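Variant surface glycoprotein MITat 1.13 (Trypanosoma brucei, PDB 6Z8H) probably forms part of the dense coat on the trypanosome surface, whose serial replacement by antigenically distinct variants lets the parasite evade the host immune response. Local coordinates at residues S39-R44 / S114-A119; L45-S50 / V175-E180; A29-A34 / E187-I192. One frame throughout, in Å; residues are numbered along the deposited sequence.

Interaction 1 (S39-R44 / S114-A119); sequences SRLLKR and SKIEEA. With NAG (2-acetamido-2-deoxy-beta-D-glucopyranose), chain E; MAN (alpha-D-mannopyranose), chain C.
Glu118 OE2 is gripped by two hydrogen bonds, with a weaker third attraction beside them. One donor is N2 of an N-acetylglucosamine, 3.1 Å from Glu118 OE2 with a bent angle of 140° at the hydrogen; the other is the side-chain ND2 of Asn124 of the second subunit, and Lys38 of that subunit adds a long, weak ion pair. An extended side chain, CG anti to the backbone N, carries the carboxylate out to the sugar. The face of helix 78-129 that meets helix 34-75 is mainly apolar, with Glu117 at its margin. The two run antiparallel at 166°, their axes separated by 10.1 Å. Leu41 crosses Ile116 obliquely, its CG 3.9 Å from Ile116 CG2, while Leu41 CD2 reaches Ala119 CB at 4.1 Å. Leu42 CD2 rests on the same Ile116 methyl and against the carboxylate of Glu117, whose chain bends at chi2 (-71°) to bring Glu117 OE2 within 3.8 Å of it. The hairpin of long helices at the core of the A-type VSG N-terminal domain is joined by aliphatic side chains, most of them branched, and the chemistry implies a division of labour: dispersion forces between the helices, polar bonds toward glycan and partner subunit.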
# COMPACT_ATOMS: atom_id res chain seq x y z
N SER A 39 -10.83 -10.56 -8.92
CA SER A 39 -11.86 -9.70 -8.36
C SER A 39 -12.14 -10.06 -6.90
O SER A 39 -12.22 -9.17 -6.04
CB SER A 39 -13.15 -9.80 -9.18
OG SER A 39 -14.17 -9.05 -8.55
N ARG A 40 -12.22 -11.35 -6.59
CA ARG A 40 -12.57 -11.73 -5.23
C ARG A 40 -11.44 -11.38 -4.28
O ARG A 40 -11.68 -10.88 -3.17
CB ARG A 40 -12.90 -13.22 -5.14
CG ARG A 40 -13.50 -13.57 -3.78
CD ARG A 40 -13.62 -15.07 -3.51
NE ARG A 40 -14.39 -15.79 -4.52
CZ ARG A 40 -14.83 -17.03 -4.38
NH1 ARG A 40 -14.57 -17.72 -3.28
NH2 ARG A 40 -15.49 -17.60 -5.37
N LEU A 41 -10.20 -11.60 -4.69
CA LEU A 41 -9.06 -11.33 -3.82
C LEU A 41 -8.92 -9.83 -3.54
O LEU A 41 -8.63 -9.42 -2.39
CB LEU A 41 -7.79 -11.89 -4.44
CG LEU A 41 -6.55 -11.98 -3.54
CD1 LEU A 41 -6.87 -12.76 -2.26
CD2 LEU A 41 -5.35 -12.58 -4.27
N LEU A 42 -9.16 -9.00 -4.55
CA LEU A 42 -9.13 -7.56 -4.34
C LEU A 42 -10.32 -7.09 -3.52
O LEU A 42 -10.19 -6.15 -2.73
CB LEU A 42 -9.11 -6.84 -5.69
CG LEU A 42 -7.83 -6.94 -6.48
CD1 LEU A 42 -8.02 -6.34 -7.87
CD2 LEU A 42 -6.69 -6.21 -5.79
N LYS A 43 -11.48 -7.75 -3.64
CA LYS A 43 -12.61 -7.42 -2.78
C LYS A 43 -12.34 -7.79 -1.33
O LYS A 43 -12.73 -7.06 -0.41
CB LYS A 43 -13.87 -8.15 -3.28
CG LYS A 43 -14.64 -7.37 -4.34
CD LYS A 43 -15.86 -8.12 -4.85
CE LYS A 43 -16.19 -7.66 -6.27
NZ LYS A 43 -17.62 -7.87 -6.66
N ARG A 44 -11.67 -8.93 -1.10
CA ARG A 44 -11.29 -9.29 0.26
C ARG A 44 -10.25 -8.32 0.82
O ARG A 44 -10.33 -7.92 1.99
CB ARG A 44 -10.74 -10.71 0.27
CG ARG A 44 -11.76 -11.78 -0.06
CD ARG A 44 -11.10 -13.13 -0.04
NE ARG A 44 -10.62 -13.48 1.29
CZ ARG A 44 -9.62 -14.33 1.52
NH1 ARG A 44 -8.98 -14.91 0.50
NH2 ARG A 44 -9.25 -14.63 2.75
N SER A 114 0.81 -5.69 -0.62
CA SER A 114 1.86 -6.05 -1.57
C SER A 114 1.69 -7.47 -2.07
O SER A 114 1.89 -7.74 -3.26
CB SER A 114 3.23 -5.87 -0.95
OG SER A 114 3.51 -6.85 0.01
N LYS A 115 1.31 -8.40 -1.19
CA LYS A 115 1.19 -9.80 -1.59
C LYS A 115 -0.04 -10.05 -2.45
O LYS A 115 0.02 -10.79 -3.43
CB LYS A 115 1.23 -10.66 -0.32
CG LYS A 115 2.63 -10.75 0.27
CD LYS A 115 2.63 -11.32 1.67
CE LYS A 115 4.05 -11.55 2.19
NZ LYS A 115 4.04 -12.51 3.32
N ILE A 116 -1.16 -9.39 -2.15
CA ILE A 116 -2.36 -9.54 -2.96
C ILE A 116 -2.17 -8.91 -4.33
O ILE A 116 -2.61 -9.48 -5.34
CB ILE A 116 -3.59 -8.96 -2.23
CG1 ILE A 116 -4.11 -9.93 -1.18
CG2 ILE A 116 -4.66 -8.57 -3.24
CD1 ILE A 116 -5.23 -9.40 -0.35
N GLU A 117 -1.55 -7.73 -4.41
CA GLU A 117 -1.36 -7.08 -5.71
C GLU A 117 -0.38 -7.86 -6.59
O GLU A 117 -0.60 -7.96 -7.80
CB GLU A 117 -0.91 -5.62 -5.52
CG GLU A 117 -2.01 -4.72 -4.94
CD GLU A 117 -3.16 -4.42 -5.92
OE1 GLU A 117 -3.21 -5.04 -7.01
OE2 GLU A 117 -3.99 -3.56 -5.57
N GLU A 118 0.65 -8.49 -6.00
CA GLU A 118 1.53 -9.36 -6.78
C GLU A 118 0.75 -10.54 -7.35
O GLU A 118 0.90 -10.89 -8.52
CB GLU A 118 2.71 -9.84 -5.94
CG GLU A 118 3.70 -10.68 -6.75
CD GLU A 118 4.96 -11.04 -6.02
OE1 GLU A 118 5.23 -10.45 -4.96
OE2 GLU A 118 5.72 -11.91 -6.47
N ALA A 119 -0.10 -11.18 -6.53
CA ALA A 119 -0.90 -12.29 -7.03
C ALA A 119 -1.87 -11.84 -8.10
O ALA A 119 -2.10 -12.57 -9.08
CB ALA A 119 -1.63 -12.95 -5.87
C1 NAG E . 5.61 -15.24 -6.02
C2 NAG E . 6.52 -14.86 -4.76
C3 NAG E . 7.90 -14.51 -5.15
C4 NAG E . 8.46 -15.58 -6.06
C5 NAG E . 7.45 -15.80 -7.17
C6 NAG E . 7.93 -16.83 -8.16
C7 NAG E . 5.64 -13.92 -2.66
C8 NAG E . 4.95 -12.75 -2.08
N2 NAG E . 5.83 -13.82 -3.98
O3 NAG E . 8.71 -14.44 -4.00
O4 NAG E . 9.55 -14.91 -6.53
O5 NAG E . 6.27 -16.27 -6.64
O6 NAG E . 7.19 -16.70 -9.33
O7 NAG E . 6.01 -14.79 -1.98
C1 MAN C . -14.34 -6.41 -13.78
C2 MAN C . -13.10 -7.01 -13.09
C3 MAN C . -13.15 -8.50 -13.01
C4 MAN C . -14.50 -9.01 -12.47
C5 MAN C . -15.66 -8.39 -13.28
C6 MAN C . -17.00 -8.76 -12.67
O2 MAN C . -13.06 -6.62 -11.72
O3 MAN C . -12.10 -9.03 -12.24
O4 MAN C . -14.58 -10.44 -12.62
O5 MAN C . -15.54 -6.96 -13.26
O6 MAN C . -16.84 -10.04 -12.02

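Interaction 2 (L45-S50 / V175-E180); sequences LDLYTS and VKIGLE
Val175 lies against Arg40, a turn and more back along helix 34-75 from Leu45. The first residue to touch 45-50 is Ile177. Its CG2 stands anti to the backbone N (chi1 -62° for the other branch, CG1), which aims this methyl at the helix, and it meets Leu47 CD1 at 3.6 Å, the two side chains crossing at about a right angle. CG and CD2 of the leucine also border the methyl, so the fork of Leu47 straddles it, while Ile177 itself leans further on Arg40 and Arg44.

Gly178 brings backbone rather than side chain: its carbonyl carbon C lies 3.6 Å from Leu47 CD1, and the two residues have the closest CA atoms of the pair of segments, 6.7 Å apart. The helix in question is the first of the long antiparallel hairpin in an A-type VSG N-terminal domain, and the chain between strands 152-155 and 194-202 is draped along it. Leu45 and Thr49 pack on helix 78-129, leaving Leu47 and Tyr48 to meet the loop.

At Leu179 the backbone N is still close to Leu47 CD1, 3.8 Å away, but the side chain turns to Tyr48. Leu179 CD2 sits over one face of the tyrosine ring as a CH-pi contact, 4.0 Å from the centroid and 24° off the normal, displaced toward the rim so that Tyr48 CE2 is its nearest atom at 3.7 Å. The same methyl touches Leu47 CB at 4.2 Å, wedged between the two helix residues. The far end of the ring is held in place, with Tyr48 OH hydrogen-bonded to Glu182, just beyond the loop segment, and to Arg272.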
# COMPACT_ATOMS: atom_id res chain seq x y z
N LEU A 45 -9.29 -7.91 -0.00
CA LEU A 45 -8.34 -6.91 0.44
C LEU A 45 -9.05 -5.63 0.85
O LEU A 45 -8.70 -5.00 1.87
CB LEU A 45 -7.37 -6.59 -0.68
CG LEU A 45 -6.31 -5.52 -0.36
CD1 LEU A 45 -5.47 -5.95 0.84
CD2 LEU A 45 -5.44 -5.23 -1.54
N ASP A 46 -10.01 -5.19 0.04
CA ASP A 46 -10.75 -3.96 0.31
C ASP A 46 -11.46 -4.00 1.66
O ASP A 46 -11.60 -2.94 2.31
CB ASP A 46 -11.76 -3.69 -0.80
CG ASP A 46 -12.33 -2.28 -0.72
OD1 ASP A 46 -11.61 -1.32 -1.07
OD2 ASP A 46 -13.49 -2.12 -0.27
N LEU A 47 -11.84 -5.18 2.16
CA LEU A 47 -12.44 -5.24 3.50
C LEU A 47 -11.48 -4.68 4.55
O LEU A 47 -11.89 -3.97 5.49
CB LEU A 47 -12.76 -6.68 3.89
CG LEU A 47 -13.68 -7.46 2.96
CD1 LEU A 47 -13.80 -8.88 3.48
CD2 LEU A 47 -15.02 -6.80 2.85
N TYR A 48 -10.20 -5.03 4.43
CA TYR A 48 -9.20 -4.61 5.40
C TYR A 48 -8.72 -3.20 5.13
O TYR A 48 -8.54 -2.42 6.07
CB TYR A 48 -8.02 -5.58 5.40
CG TYR A 48 -8.40 -7.02 5.67
CD1 TYR A 48 -8.78 -7.86 4.63
CD2 TYR A 48 -8.36 -7.56 6.95
CE1 TYR A 48 -9.11 -9.16 4.85
CE2 TYR A 48 -8.72 -8.87 7.18
CZ TYR A 48 -9.09 -9.68 6.12
OH TYR A 48 -9.44 -11.01 6.31
N THR A 49 -8.48 -2.83 3.87
CA THR A 49 -7.98 -1.48 3.63
C THR A 49 -9.05 -0.42 3.85
O THR A 49 -8.73 0.70 4.27
CB THR A 49 -7.40 -1.35 2.22
OG1 THR A 49 -8.41 -1.66 1.25
CG2 THR A 49 -6.23 -2.31 2.04
N SER A 50 -10.32 -0.77 3.65
CA SER A 50 -11.39 0.18 3.90
C SER A 50 -11.52 0.46 5.38
O SER A 50 -11.67 1.61 5.79
CB SER A 50 -12.72 -0.35 3.37
OG SER A 50 -13.67 0.70 3.25
N VAL A 175 -21.35 -14.93 -4.31
CA VAL A 175 -20.34 -14.99 -3.26
C VAL A 175 -20.50 -13.80 -2.32
O VAL A 175 -20.59 -12.65 -2.75
CB VAL A 175 -18.92 -15.03 -3.85
CG1 VAL A 175 -17.88 -15.23 -2.75
CG2 VAL A 175 -18.81 -16.14 -4.89
N LYS A 176 -20.55 -14.08 -1.02
CA LYS A 176 -20.68 -13.04 0.00
C LYS A 176 -19.31 -12.80 0.62
O LYS A 176 -18.68 -13.73 1.13
CB LYS A 176 -21.71 -13.45 1.05
CG LYS A 176 -23.14 -13.39 0.52
CD LYS A 176 -23.95 -14.61 0.93
CE LYS A 176 -24.76 -14.36 2.19
NZ LYS A 176 -25.20 -15.64 2.83
N ILE A 177 -18.86 -11.55 0.55
CA ILE A 177 -17.53 -11.16 1.00
C ILE A 177 -17.70 -10.25 2.21
O ILE A 177 -18.38 -9.21 2.13
CB ILE A 177 -16.75 -10.46 -0.12
CG1 ILE A 177 -16.55 -11.39 -1.31
CG2 ILE A 177 -15.41 -9.97 0.40
CD1 ILE A 177 -15.77 -12.65 -0.97
N GLY A 178 -17.08 -10.63 3.33
CA GLY A 178 -17.16 -9.84 4.54
C GLY A 178 -16.25 -10.40 5.61
O GLY A 178 -15.89 -11.58 5.59
N LEU A 179 -15.91 -9.54 6.58
CA LEU A 179 -14.96 -9.96 7.61
C LEU A 179 -15.50 -11.15 8.39
O LEU A 179 -14.72 -12.00 8.84
CB LEU A 179 -14.63 -8.80 8.54
CG LEU A 179 -13.65 -7.75 8.02
CD1 LEU A 179 -13.50 -6.66 9.05
CD2 LEU A 179 -12.30 -8.33 7.71
N GLU A 180 -16.82 -11.24 8.55
CA GLU A 180 -17.41 -12.38 9.25
C GLU A 180 -17.24 -13.68 8.48
O GLU A 180 -17.30 -14.75 9.08
CB GLU A 180 -18.89 -12.12 9.54
CG GLU A 180 -19.75 -11.84 8.30
CD GLU A 180 -19.71 -10.38 7.85
OE1 GLU A 180 -18.65 -9.73 7.98
OE2 GLU A 180 -20.75 -9.88 7.36

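Interaction 3 (A29-A34 / E187-I192); sequences APCTTA and EPAKLI
Two irregular segments cross obliquely here, 57° apart in direction: the N-terminal lead-in to helix 34-75 and the loop that runs on into strand 194-202, at the place where the helical hairpin of the A-type VSG N-terminal domain gives way to its antiparallel sheet. Each carries a recognisable local motif. Thr33 is the N-cap of helix 34-75, its OG1 accepting from Gly36 N, and Leu191 is the centre of a classic gamma turn, with a positive phi of 69° and Ile192 N hydrogen-bonded to Lys190 O at 2.8 Å.

That turn swings Leu191 against the capped helix start. Its two methyls divide the work: Leu191 CD1 lies 3.4 Å from Ala34 N, at the first turn of the helix, and 4.0 Å from Ala34 CB, while Leu191 CD2 reaches back to the carbonyl Thr32 O at 3.6 Å. Tyr123 of helix 78-129 and Cys37 also touch this leucine.

Nearer the N-terminal ends of both segments, Cys31 and Ala189 are the closest pair by backbone. Ala189 CB fits tightly against Cys31 O, 3.2 Å away, and Cys31 SG lies 3.9 Å from Ala189 CB. The sulfur, in the crowded position between its own N and carbonyl carbon (chi1 60°), is tied to Cys37 by a disulfide, so the lead-in is covalently fastened to the helix it precedes. The polar link between the segments is indirect: one water accepts a bond from Cys31 N at 3.3 Å and donates a short one to Glu187 O at 2.5 Å.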
# COMPACT_ATOMS: atom_id res chain seq x y z
N ALA A 29 -17.57 -21.34 -2.06
CA ALA A 29 -16.91 -22.13 -3.10
C ALA A 29 -15.72 -21.37 -3.68
O ALA A 29 -15.78 -20.15 -3.84
CB ALA A 29 -17.89 -22.44 -4.23
N PRO A 30 -14.64 -22.07 -4.03
CA PRO A 30 -13.46 -21.37 -4.55
C PRO A 30 -13.76 -20.68 -5.88
O PRO A 30 -14.68 -21.05 -6.62
CB PRO A 30 -12.42 -22.49 -4.73
CG PRO A 30 -12.89 -23.61 -3.86
CD PRO A 30 -14.38 -23.50 -3.79
N CYS A 31 -12.93 -19.68 -6.19
CA CYS A 31 -13.02 -19.01 -7.47
C CYS A 31 -12.53 -19.95 -8.58
O CYS A 31 -11.77 -20.89 -8.34
CB CYS A 31 -12.19 -17.73 -7.47
SG CYS A 31 -10.38 -17.91 -7.12
N THR A 32 -12.97 -19.67 -9.80
CA THR A 32 -12.81 -20.61 -10.91
C THR A 32 -12.27 -20.01 -12.20
O THR A 32 -11.94 -20.77 -13.12
CB THR A 32 -14.13 -21.35 -11.23
OG1 THR A 32 -15.16 -20.40 -11.55
CG2 THR A 32 -14.57 -22.20 -10.04
N THR A 33 -12.12 -18.69 -12.30
CA THR A 33 -11.57 -18.05 -13.48
C THR A 33 -10.55 -17.03 -12.98
O THR A 33 -10.58 -16.60 -11.82
CB THR A 33 -12.64 -17.30 -14.27
OG1 THR A 33 -13.16 -16.23 -13.48
CG2 THR A 33 -13.78 -18.24 -14.61
N ALA A 34 -9.67 -16.60 -13.87
CA ALA A 34 -8.70 -15.60 -13.46
C ALA A 34 -9.38 -14.29 -13.11
O ALA A 34 -9.01 -13.64 -12.13
CB ALA A 34 -7.71 -15.38 -14.60
N GLU A 187 -8.69 -20.70 -0.00
CA GLU A 187 -7.57 -20.09 -0.70
C GLU A 187 -7.97 -19.75 -2.14
O GLU A 187 -8.77 -20.46 -2.77
CB GLU A 187 -6.40 -21.07 -0.76
CG GLU A 187 -5.45 -20.97 0.40
CD GLU A 187 -4.79 -22.28 0.75
OE1 GLU A 187 -5.15 -22.87 1.79
OE2 GLU A 187 -3.91 -22.72 -0.03
N PRO A 188 -7.41 -18.67 -2.69
CA PRO A 188 -7.60 -18.39 -4.12
C PRO A 188 -7.05 -19.53 -4.95
O PRO A 188 -6.04 -20.15 -4.60
CB PRO A 188 -6.80 -17.10 -4.33
CG PRO A 188 -6.68 -16.48 -2.96
CD PRO A 188 -6.55 -17.67 -2.04
N ALA A 189 -7.75 -19.83 -6.06
CA ALA A 189 -7.43 -20.98 -6.89
C ALA A 189 -6.20 -20.72 -7.75
O ALA A 189 -5.95 -19.60 -8.19
CB ALA A 189 -8.62 -21.34 -7.80
N LYS A 190 -5.45 -21.79 -8.02
CA LYS A 190 -4.25 -21.68 -8.84
C LYS A 190 -4.58 -21.65 -10.32
O LYS A 190 -3.86 -21.02 -11.10
CB LYS A 190 -3.33 -22.86 -8.53
CG LYS A 190 -2.15 -22.55 -7.62
CD LYS A 190 -1.32 -23.81 -7.42
CE LYS A 190 0.14 -23.48 -7.16
NZ LYS A 190 0.87 -24.60 -6.50
N LEU A 191 -5.68 -22.28 -10.70
CA LEU A 191 -6.20 -22.32 -12.07
C LEU A 191 -5.39 -23.11 -13.11
O LEU A 191 -5.94 -24.01 -13.75
CB LEU A 191 -6.48 -20.91 -12.62
CG LEU A 191 -7.34 -20.03 -11.68
CD1 LEU A 191 -7.41 -18.64 -12.27
CD2 LEU A 191 -8.73 -20.60 -11.50
N ILE A 192 -4.12 -22.78 -13.32
CA ILE A 192 -3.29 -23.45 -14.32
C ILE A 192 -2.11 -24.09 -13.60
O ILE A 192 -1.36 -23.40 -12.88
CB ILE A 192 -2.82 -22.47 -15.41
CG1 ILE A 192 -4.02 -21.93 -16.20
CG2 ILE A 192 -1.80 -23.15 -16.30
CD1 ILE A 192 -3.66 -20.86 -17.24
O HOH W 1 -10.69 -19.37 -3.85

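How the interactions relate
Interaction 1 is the buried one, a helix-helix seam; interactions 2 and 3 are partly buried and bring the loop between strands 152-155 and 194-202 against the N-terminal chain in reverse order. Helix 34-75 runs through all three, starting in interaction 3 at Ala34. Arg40 joins them: its NH1 bonds to Ala29 O, 2.8 Å away, and its CG packs on Ile177 CD1. Pro188 of interaction 3 packs on Leu41 of interaction 1, and Leu45 of interaction 2 on Ile116. Chemistry shifts from aliphatic packing between helices, through methyl and aromatic contacts with the loop, to backbone-rich packing with a bridging water. The segments of interactions 1 and 2 alternate along the chain, and both nest inside interaction 3.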